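Local coordinates for protein MS5a (Brassica napus, PDB 6L77) that is a meiosis-related protein, represented here by its C-terminal part, with cystatin-like folds that appears to enhance papain activity rather than inhibit it as canonical cystatins do, at residues Leu12-His23 against Trp138-Phe148. Sequence-based numbering, arbitrary orientation.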
loop_
_atom_site.group_PDB
_atom_site.type_symbol
_atom_site.label_atom_id
_atom_site.label_comp_id
_atom_site.label_asym_id
_atom_site.label_seq_id
_atom_site.Cartn_x
_atom_site.Cartn_y
_atom_site.Cartn_z
ATOM N N LEU A 12 -15.203 -0.977 0.435
ATOM C CA LEU A 12 -13.939 -0.736 -0.252
ATOM C C LEU A 12 -12.744 -1.047 0.644
ATOM O O LEU A 12 -11.744 -1.586 0.170
ATOM C CB LEU A 12 -13.879 0.706 -0.755
ATOM C CG LEU A 12 -12.609 1.132 -1.508
ATOM C CD1 LEU A 12 -12.279 0.154 -2.624
ATOM C CD2 LEU A 12 -12.767 2.540 -2.069
ATOM N N VAL A 13 -12.835 -0.748 1.946
ATOM C CA VAL A 13 -11.683 -0.980 2.819
ATOM C C VAL A 13 -11.325 -2.460 2.849
ATOM O O VAL A 13 -10.143 -2.826 2.897
ATOM C CB VAL A 13 -11.940 -0.416 4.239
ATOM C CG1 VAL A 13 -13.064 -1.156 4.961
ATOM C CG2 VAL A 13 -10.666 -0.476 5.074
ATOM N N VAL A 14 -12.334 -3.338 2.795
ATOM C CA VAL A 14 -12.057 -4.770 2.818
ATOM C C VAL A 14 -11.374 -5.197 1.528
ATOM O O VAL A 14 -10.434 -5.999 1.542
ATOM C CB VAL A 14 -13.358 -5.556 3.069
ATOM C CG1 VAL A 14 -13.109 -7.041 2.975
ATOM C CG2 VAL A 14 -13.923 -5.209 4.446
ATOM N N LYS A 15 -11.856 -4.696 0.386
ATOM C CA LYS A 15 -11.193 -5.010 -0.874
ATOM C C LYS A 15 -9.750 -4.524 -0.864
ATOM O O LYS A 15 -8.844 -5.243 -1.298
ATOM C CB LYS A 15 -11.963 -4.391 -2.037
ATOM C CG LYS A 15 -11.330 -4.683 -3.381
ATOM C CD LYS A 15 -12.104 -4.053 -4.522
ATOM C CE LYS A 15 -11.301 -4.090 -5.811
ATOM N NZ LYS A 15 -12.046 -3.418 -6.911
ATOM N N LEU A 16 -9.512 -3.320 -0.336
ATOM C CA LEU A 16 -8.148 -2.798 -0.300
ATOM C C LEU A 16 -7.262 -3.635 0.620
ATOM O O LEU A 16 -6.127 -3.968 0.261
ATOM C CB LEU A 16 -8.161 -1.328 0.132
ATOM C CG LEU A 16 -8.770 -0.333 -0.864
ATOM C CD1 LEU A 16 -8.930 1.051 -0.236
ATOM C CD2 LEU A 16 -7.944 -0.243 -2.131
ATOM N N TYR A 17 -7.769 -4.027 1.797
ATOM C CA TYR A 17 -6.954 -4.855 2.685
ATOM C C TYR A 17 -6.727 -6.246 2.105
ATOM O O TYR A 17 -5.653 -6.830 2.291
ATOM C CB TYR A 17 -7.590 -4.951 4.073
ATOM C CG TYR A 17 -7.425 -3.681 4.866
ATOM C CD1 TYR A 17 -6.446 -2.760 4.519
ATOM C CD2 TYR A 17 -8.244 -3.388 5.953
ATOM C CE1 TYR A 17 -6.278 -1.574 5.231
ATOM C CE2 TYR A 17 -8.080 -2.196 6.680
ATOM C CZ TYR A 17 -7.095 -1.300 6.305
ATOM O OH TYR A 17 -6.910 -0.125 6.998
ATOM N N ALA A 18 -7.721 -6.802 1.412
ATOM C CA ALA A 18 -7.481 -8.058 0.698
ATOM C C ALA A 18 -6.357 -7.904 -0.325
ATOM O O ALA A 18 -5.514 -8.795 -0.489
ATOM C CB ALA A 18 -8.757 -8.519 0.003
ATOM N N THR A 19 -6.342 -6.788 -1.040
ATOM C CA THR A 19 -5.309 -6.583 -2.045
ATOM C C THR A 19 -3.947 -6.352 -1.397
ATOM O O THR A 19 -2.920 -6.783 -1.935
ATOM C CB THR A 19 -5.716 -5.408 -2.933
ATOM O OG1 THR A 19 -7.029 -5.654 -3.437
ATOM C CG2 THR A 19 -4.741 -5.216 -4.095
ATOM N N VAL A 20 -3.921 -5.698 -0.237
ATOM C CA VAL A 20 -2.676 -5.584 0.523
ATOM C C VAL A 20 -2.156 -6.966 0.899
ATOM O O VAL A 20 -0.951 -7.239 0.808
ATOM C CB VAL A 20 -2.890 -4.711 1.770
ATOM C CG1 VAL A 20 -1.677 -4.815 2.716
ATOM C CG2 VAL A 20 -3.122 -3.272 1.360
ATOM N N GLY A 21 -3.048 -7.849 1.360
ATOM C CA GLY A 21 -2.616 -9.194 1.696
ATOM C C GLY A 21 -2.034 -9.924 0.500
ATOM O O GLY A 21 -1.023 -10.613 0.618
ATOM N N LEU A 22 -2.689 -9.811 -0.663
ATOM C CA LEU A 22 -2.139 -10.443 -1.859
ATOM C C LEU A 22 -0.800 -9.828 -2.242
ATOM O O LEU A 22 0.098 -10.537 -2.715
ATOM C CB LEU A 22 -3.135 -10.327 -3.010
ATOM C CG LEU A 22 -4.387 -11.192 -2.826
ATOM C CD1 LEU A 22 -5.332 -10.900 -3.938
ATOM C CD2 LEU A 22 -4.011 -12.668 -2.844
ATOM N N HIS A 23 -0.655 -8.512 -2.037
ATOM C CA HIS A 23 0.615 -7.819 -2.269
ATOM C C HIS A 23 1.734 -8.402 -1.405
ATOM O O HIS A 23 2.837 -8.679 -1.893
ATOM C CB HIS A 23 0.392 -6.319 -1.987
ATOM C CG HIS A 23 1.630 -5.520 -1.717
ATOM N ND1 HIS A 23 2.742 -5.538 -2.534
ATOM C CD2 HIS A 23 1.899 -4.619 -0.738
ATOM C CE1 HIS A 23 3.653 -4.704 -2.054
ATOM N NE2 HIS A 23 3.164 -4.131 -0.967
ATOM N N TRP A 138 1.994 -2.165 -6.817
ATOM C CA TRP A 138 1.845 -1.799 -5.412
ATOM C C TRP A 138 1.978 -0.295 -5.203
ATOM O O TRP A 138 1.463 0.233 -4.217
ATOM C CB TRP A 138 2.854 -2.554 -4.539
ATOM C CG TRP A 138 4.316 -2.246 -4.778
ATOM C CD1 TRP A 138 5.204 -2.979 -5.523
ATOM C CD2 TRP A 138 5.063 -1.145 -4.238
ATOM N NE1 TRP A 138 6.453 -2.400 -5.474
ATOM C CE2 TRP A 138 6.390 -1.271 -4.696
ATOM C CE3 TRP A 138 4.738 -0.070 -3.399
ATOM C CZ2 TRP A 138 7.394 -0.352 -4.355
ATOM C CZ3 TRP A 138 5.723 0.841 -3.071
ATOM C CH2 TRP A 138 7.043 0.691 -3.542
ATOM N N ILE A 139 2.657 0.410 -6.107
ATOM C CA ILE A 139 2.716 1.862 -6.008
ATOM C C ILE A 139 1.320 2.447 -6.178
ATOM O O ILE A 139 0.865 3.255 -5.362
ATOM C CB ILE A 139 3.714 2.415 -7.039
ATOM C CG1 ILE A 139 5.130 1.955 -6.666
ATOM C CG2 ILE A 139 3.634 3.940 -7.145
ATOM C CD1 ILE A 139 6.173 2.289 -7.739
ATOM N N ARG A 140 0.598 2.006 -7.216
ATOM C CA ARG A 140 -0.783 2.446 -7.389
ATOM C C ARG A 140 -1.646 2.046 -6.199
ATOM O O ARG A 140 -2.499 2.825 -5.755
ATOM C CB ARG A 140 -1.381 1.877 -8.679
ATOM C CG ARG A 140 -2.907 2.103 -8.774
ATOM C CD ARG A 140 -3.455 1.799 -10.154
ATOM N NE ARG A 140 -3.007 0.506 -10.660
ATOM C CZ ARG A 140 -3.602 -0.651 -10.393
ATOM N NH1 ARG A 140 -4.675 -0.681 -9.612
ATOM N NH2 ARG A 140 -3.121 -1.781 -10.901
ATOM N N LEU A 141 -1.444 0.833 -5.673
ATOM C CA LEU A 141 -2.173 0.407 -4.481
ATOM C C LEU A 141 -1.990 1.389 -3.325
ATOM O O LEU A 141 -2.966 1.775 -2.664
ATOM C CB LEU A 141 -1.713 -0.994 -4.068
ATOM C CG LEU A 141 -2.338 -1.530 -2.768
ATOM C CD1 LEU A 141 -3.854 -1.594 -2.885
ATOM C CD2 LEU A 141 -1.783 -2.900 -2.462
ATOM N N TYR A 142 -0.741 1.788 -3.043
ATOM C CA TYR A 142 -0.529 2.670 -1.895
ATOM C C TYR A 142 -1.163 4.031 -2.144
ATOM O O TYR A 142 -1.733 4.634 -1.223
ATOM C CB TYR A 142 0.960 2.827 -1.573
ATOM C CG TYR A 142 1.697 1.581 -1.076
ATOM C CD1 TYR A 142 1.115 0.310 -1.129
ATOM C CD2 TYR A 142 2.987 1.689 -0.557
ATOM C CE1 TYR A 142 1.814 -0.823 -0.671
ATOM C CE2 TYR A 142 3.687 0.573 -0.109
ATOM C CZ TYR A 142 3.099 -0.677 -0.174
ATOM O OH TYR A 142 3.801 -1.773 0.263
HETATM N N MSE A 143 -1.109 4.516 -3.384
HETATM C CA MSE A 143 -1.836 5.743 -3.747
HETATM C C MSE A 143 -3.347 5.604 -3.515
HETATM O O MSE A 143 -3.996 6.493 -2.956
HETATM C CB MSE A 143 -1.586 6.109 -5.215
HETATM C CG MSE A 143 -2.472 7.258 -5.717
HETATM SE SE MSE A 143 -2.305 7.546 -7.659
HETATM C CE MSE A 143 -2.956 5.807 -8.288
ATOM N N GLU A 144 -3.908 4.476 -3.956
ATOM C CA GLU A 144 -5.349 4.277 -3.818
ATOM C C GLU A 144 -5.771 4.241 -2.355
ATOM O O GLU A 144 -6.801 4.820 -1.984
ATOM C CB GLU A 144 -5.766 2.999 -4.544
ATOM C CG GLU A 144 -5.701 3.173 -6.051
ATOM C CD GLU A 144 -6.053 1.915 -6.819
ATOM O OE1 GLU A 144 -6.202 0.842 -6.191
ATOM O OE2 GLU A 144 -6.173 2.009 -8.059
ATOM N N ILE A 145 -4.992 3.574 -1.503
ATOM C CA ILE A 145 -5.326 3.545 -0.083
ATOM C C ILE A 145 -5.198 4.938 0.525
ATOM O O ILE A 145 -6.015 5.340 1.361
ATOM C CB ILE A 145 -4.444 2.518 0.652
ATOM C CG1 ILE A 145 -4.697 1.121 0.079
ATOM C CG2 ILE A 145 -4.747 2.531 2.145
ATOM C CD1 ILE A 145 -3.747 0.068 0.583
ATOM N N SER A 146 -4.184 5.698 0.104
ATOM C CA SER A 146 -4.029 7.069 0.583
ATOM C C SER A 146 -5.218 7.929 0.179
ATOM O O SER A 146 -5.754 8.694 0.992
ATOM C CB SER A 146 -2.731 7.671 0.035
ATOM O OG SER A 146 -1.605 6.909 0.431
ATOM N N PHE A 147 -5.632 7.833 -1.087
ATOM C CA PHE A 147 -6.768 8.625 -1.556
ATOM C C PHE A 147 -8.041 8.263 -0.795
ATOM O O PHE A 147 -8.821 9.147 -0.411
ATOM C CB PHE A 147 -6.955 8.414 -3.062
ATOM C CG PHE A 147 -8.082 9.222 -3.653
ATOM C CD1 PHE A 147 -7.998 10.606 -3.728
ATOM C CD2 PHE A 147 -9.225 8.597 -4.122
ATOM C CE1 PHE A 147 -9.038 11.349 -4.259
ATOM C CE2 PHE A 147 -10.276 9.344 -4.660
ATOM C CZ PHE A 147 -10.177 10.712 -4.724
ATOM N N PHE A 148 -8.252 6.964 -0.566
ATOM C CA PHE A 148 -9.420 6.475 0.165
ATOM C C PHE A 148 -9.487 7.066 1.565
ATOM O O PHE A 148 -10.557 7.509 2.017
ATOM C CB PHE A 148 -9.365 4.946 0.218
ATOM C CG PHE A 148 -10.360 4.333 1.153
ATOM C CD1 PHE A 148 -11.715 4.335 0.843
ATOM C CD2 PHE A 148 -9.941 3.732 2.331
ATOM C CE1 PHE A 148 -12.637 3.756 1.692
ATOM C CE2 PHE A 148 -10.860 3.159 3.195
ATOM C CZ PHE A 148 -12.213 3.171 2.877
#
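A buried antiparallel helix pair, its axes 10.9 Å apart and crossing at -153°, brings Leu12, Val13 and Leu16 against Phe148 at one end and His23 against Trp138 and Tyr142 at the other. With CG anti to the backbone N (chi1 169°), Phe148 extends its ring toward helix 12-29: Leu12 CD2 lies 3.6 Å from Phe148 CD1, Val13 CB meets Phe148 CZ, and Leu16 CD1 makes an off-centre CH-pi contact with the Phe148 ring. The broad ring reaches all three side chains, and an alanine here would probably leave Leu12, Val13 and Leu16 without their shared partner and open a gap beside them. Midway, branched Leu141 is a knob in the hole formed by Leu16, Thr19, Val20 and His23, while Val20 CG2 presses tightly on Ile145 CD1 at 3.5 Å. The flat imidazole of His23 suits its place because its face takes Trp138 CB while NE2 in its rim shares a 2.7 Å hydrogen bond with Tyr142 OH, bent to 151°. That hydroxyl also bonds Arg210 NE of strand 201-212, tying the aromatic cluster to the sheet. Helices 12-29 and 138-150 pack side by side against one long antiparallel sheet, an architecture consistent with the cystatin-like fold.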